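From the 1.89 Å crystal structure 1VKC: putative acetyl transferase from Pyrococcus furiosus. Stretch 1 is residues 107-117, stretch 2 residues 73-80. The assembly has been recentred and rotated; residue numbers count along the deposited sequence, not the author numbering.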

# COMPACT_ATOMS: atom_id res chain seq x y z
N GLY A 107 -1.09 -10.19 20.58
CA GLY A 107 0.05 -9.77 21.40
C GLY A 107 1.40 -9.84 20.71
O GLY A 107 2.43 -9.87 21.37
N ILE A 108 1.41 -9.88 19.37
CA ILE A 108 2.66 -10.05 18.61
C ILE A 108 3.51 -8.79 18.72
O ILE A 108 4.72 -8.88 18.93
CB ILE A 108 2.38 -10.37 17.15
CG1 ILE A 108 1.75 -11.75 17.01
CG2 ILE A 108 3.69 -10.35 16.32
CD1 ILE A 108 1.17 -11.97 15.63
N GLY A 109 2.87 -7.63 18.57
CA GLY A 109 3.54 -6.32 18.73
C GLY A 109 4.14 -6.19 20.12
O GLY A 109 5.31 -5.78 20.30
N SER A 110 3.37 -6.60 21.10
CA SER A 110 3.82 -6.59 22.49
C SER A 110 5.04 -7.48 22.67
O SER A 110 6.01 -7.07 23.29
CB SER A 110 2.66 -6.98 23.42
OG SER A 110 2.95 -6.59 24.72
N ALA A 111 5.01 -8.68 22.08
CA ALA A 111 6.10 -9.64 22.17
C ALA A 111 7.37 -9.18 21.45
O ALA A 111 8.49 -9.40 21.94
CB ALA A 111 5.65 -10.98 21.63
N LEU A 112 7.19 -8.54 20.28
CA LEU A 112 8.31 -8.01 19.50
C LEU A 112 9.04 -6.94 20.30
O LEU A 112 10.27 -6.94 20.37
CB LEU A 112 7.81 -7.46 18.15
CG LEU A 112 7.52 -8.52 17.06
CD1 LEU A 112 6.67 -7.93 15.93
CD2 LEU A 112 8.82 -9.11 16.51
N LEU A 113 8.28 -6.05 20.92
CA LEU A 113 8.88 -5.00 21.76
C LEU A 113 9.62 -5.57 22.98
O LEU A 113 10.68 -5.08 23.35
CB LEU A 113 7.82 -4.01 22.20
CG LEU A 113 8.35 -2.75 22.92
CD1 LEU A 113 9.37 -2.04 22.07
CD2 LEU A 113 7.23 -1.80 23.28
N ARG A 114 9.06 -6.59 23.62
CA ARG A 114 9.77 -7.23 24.74
C ARG A 114 11.09 -7.80 24.27
O ARG A 114 12.12 -7.66 24.94
CB ARG A 114 8.93 -8.36 25.38
CG ARG A 114 7.86 -7.89 26.27
CD ARG A 114 7.34 -8.99 27.22
NE ARG A 114 6.72 -10.07 26.46
CZ ARG A 114 5.45 -10.09 26.09
NH1 ARG A 114 5.00 -11.09 25.40
NH2 ARG A 114 4.63 -9.10 26.38
N LYS A 115 11.08 -8.44 23.10
CA LYS A 115 12.33 -9.02 22.55
C LYS A 115 13.38 -7.93 22.27
O LYS A 115 14.56 -8.08 22.58
CB LYS A 115 12.05 -9.82 21.29
CG LYS A 115 13.12 -10.85 20.97
N ALA A 116 12.93 -6.82 21.69
CA ALA A 116 13.76 -5.67 21.42
C ALA A 116 14.36 -5.09 22.71
O ALA A 116 15.55 -4.82 22.77
CB ALA A 116 12.94 -4.59 20.67
N GLU A 117 13.53 -4.91 23.73
CA GLU A 117 13.99 -4.43 25.03
C GLU A 117 15.03 -5.37 25.65
O GLU A 117 16.07 -4.94 26.18
CB GLU A 117 12.80 -4.24 25.95
CG GLU A 117 11.92 -3.07 25.52
CD GLU A 117 10.76 -2.81 26.46
OE1 GLU A 117 9.77 -2.14 26.04
OE2 GLU A 117 10.82 -3.25 27.63
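Stretch 2, residues 73-80: LLGHVWIC

The packing of an α-helix against a β-strand is usually carried by aliphatic side chains spaced along one face of the helix, which meet the alternate residues of the strand that point the same way. The putative acetyl transferase from Pyrococcus furiosus offers a compact example. At the centre of the contact, Leu112 of the helix faces Val77 of the strand, their CA atoms 6.1 Å apart. The CG1 methyl of Val77 lies 4.1 Å from Leu112 CB and comes closer still to the helix backbone, 3.7 Å from Leu112 O. Val77, with chi1 in the p well, also reaches the next turn, where its CG2 lies 4.0 Å from Ala116 CB. A single branched residue thus spans two successive contact positions of the helix.

Outward from this centre the pattern repeats in both directions. Toward the C-terminal end, Ala116 CB approaches Ile79 CD1 to 3.6 Å; the CA atoms of these two residues are 6.9 Å apart, and the short alanine side chain is met by the extended m,t side chain of Ile79. Toward the N-terminal end, Ile108 and Leu74 touch through their tips, with 3.9 Å between Ile108 CD1 and Leu74 CD1. The helix contributes Ile108, Leu112 and Ala116, one residue every four, as expected when one face of a helix is used repeatedly.

The strand, residues 73-80, is to be pictured running in broadly the same sense as helix 108-117. The angle between their N-to-C directions is 28°, the signed crossing angle is -28°, and the axes approach to 8.2 Å. Val77 and Ile79 direct their CA-to-CB bonds toward the helix, whereas those of His76 and Trp78 point away, the alternation of an extended chain. Near its beginning the strand is less regular: Leu74 has phi/psi of -93/-25°, and Gly75 follows at 172/172°. Here the absence of a side chain matters. A CB on Gly75 would point toward the helix and lie only 3.4 Å from Leu112 CD1, a tight approach. With glycine in place, Leu112 CD1 packs on the backbone, 3.7 Å from Gly75 C and 3.6 Å from His76 N.

No hydrogen bond joins the two stretches, so side-chain packing and these methyl-to-backbone contacts make up the interface, which buries 335 Å² summed over both sides. Backbone hydrogen bonds run along the helix, for example from Leu112 N to Ile108 O at 2.8 Å and from Ala116 N to Leu112 O at 3.0 Å. The polar side chains of the helix lie beyond the contact. Gly107, with positive phi, occupies the N-cap position, and its O accepts a hydrogen bond from Ala111 N at 2.9 Å. Ser110, Arg114 and Glu117 make no contact with the strand; Ser110 OG and Glu117 OE1, like His76 NE2 on the strand, are hydrogen-bonded elsewhere in the structure.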

# COMPACT_ATOMS: atom_id res chain seq x y z
N LEU A 73 5.80 -13.76 7.24
CA LEU A 73 6.06 -12.59 8.07
C LEU A 73 4.76 -12.04 8.66
O LEU A 73 3.91 -11.52 7.91
CB LEU A 73 6.77 -11.51 7.24
CG LEU A 73 7.13 -10.21 7.95
CD1 LEU A 73 8.19 -10.46 9.02
CD2 LEU A 73 7.61 -9.15 6.95
N LEU A 74 4.65 -12.10 9.99
CA LEU A 74 3.55 -11.50 10.74
C LEU A 74 3.85 -10.09 11.23
O LEU A 74 2.94 -9.30 11.45
CB LEU A 74 3.18 -12.36 11.94
CG LEU A 74 2.79 -13.81 11.63
CD1 LEU A 74 2.45 -14.51 12.93
CD2 LEU A 74 1.64 -13.87 10.64
N GLY A 75 5.13 -9.76 11.41
CA GLY A 75 5.50 -8.45 11.91
C GLY A 75 6.97 -8.38 12.22
O GLY A 75 7.66 -9.39 12.19
N HIS A 76 7.46 -7.19 12.53
CA HIS A 76 8.88 -7.03 12.82
C HIS A 76 9.11 -5.85 13.75
O HIS A 76 8.23 -4.99 13.91
CB HIS A 76 9.66 -6.82 11.51
CG HIS A 76 9.39 -5.49 10.87
ND1 HIS A 76 10.15 -4.38 11.13
CD2 HIS A 76 8.41 -5.09 10.03
CE1 HIS A 76 9.67 -3.35 10.46
NE2 HIS A 76 8.60 -3.75 9.80
N VAL A 77 10.30 -5.83 14.33
CA VAL A 77 10.81 -4.66 15.00
C VAL A 77 12.22 -4.36 14.47
O VAL A 77 12.99 -5.28 14.20
CB VAL A 77 10.77 -4.79 16.54
CG1 VAL A 77 11.47 -6.04 17.04
CG2 VAL A 77 11.36 -3.55 17.18
N TRP A 78 12.50 -3.07 14.25
CA TRP A 78 13.80 -2.61 13.75
C TRP A 78 14.45 -1.79 14.85
O TRP A 78 13.92 -0.78 15.23
CB TRP A 78 13.59 -1.81 12.44
CG TRP A 78 14.84 -1.23 11.78
CD1 TRP A 78 16.14 -1.42 12.14
CD2 TRP A 78 14.86 -0.40 10.61
NE1 TRP A 78 16.97 -0.72 11.30
CE2 TRP A 78 16.22 -0.09 10.34
CE3 TRP A 78 13.88 0.13 9.77
CZ2 TRP A 78 16.62 0.72 9.26
CZ3 TRP A 78 14.27 0.94 8.68
CH2 TRP A 78 15.62 1.23 8.45
N ILE A 79 15.60 -2.27 15.34
CA ILE A 79 16.35 -1.63 16.42
C ILE A 79 17.68 -1.10 15.91
O ILE A 79 18.37 -1.78 15.14
CB ILE A 79 16.67 -2.64 17.54
CG1 ILE A 79 15.46 -3.48 17.90
CG2 ILE A 79 17.24 -1.92 18.78
CD1 ILE A 79 15.83 -4.78 18.52
N CYS A 80 18.03 0.10 16.39
CA CYS A 80 19.34 0.72 16.14
C CYS A 80 20.00 1.10 17.46
O CYS A 80 19.44 1.90 18.23
CB CYS A 80 19.16 2.00 15.32
SG CYS A 80 20.69 2.80 14.81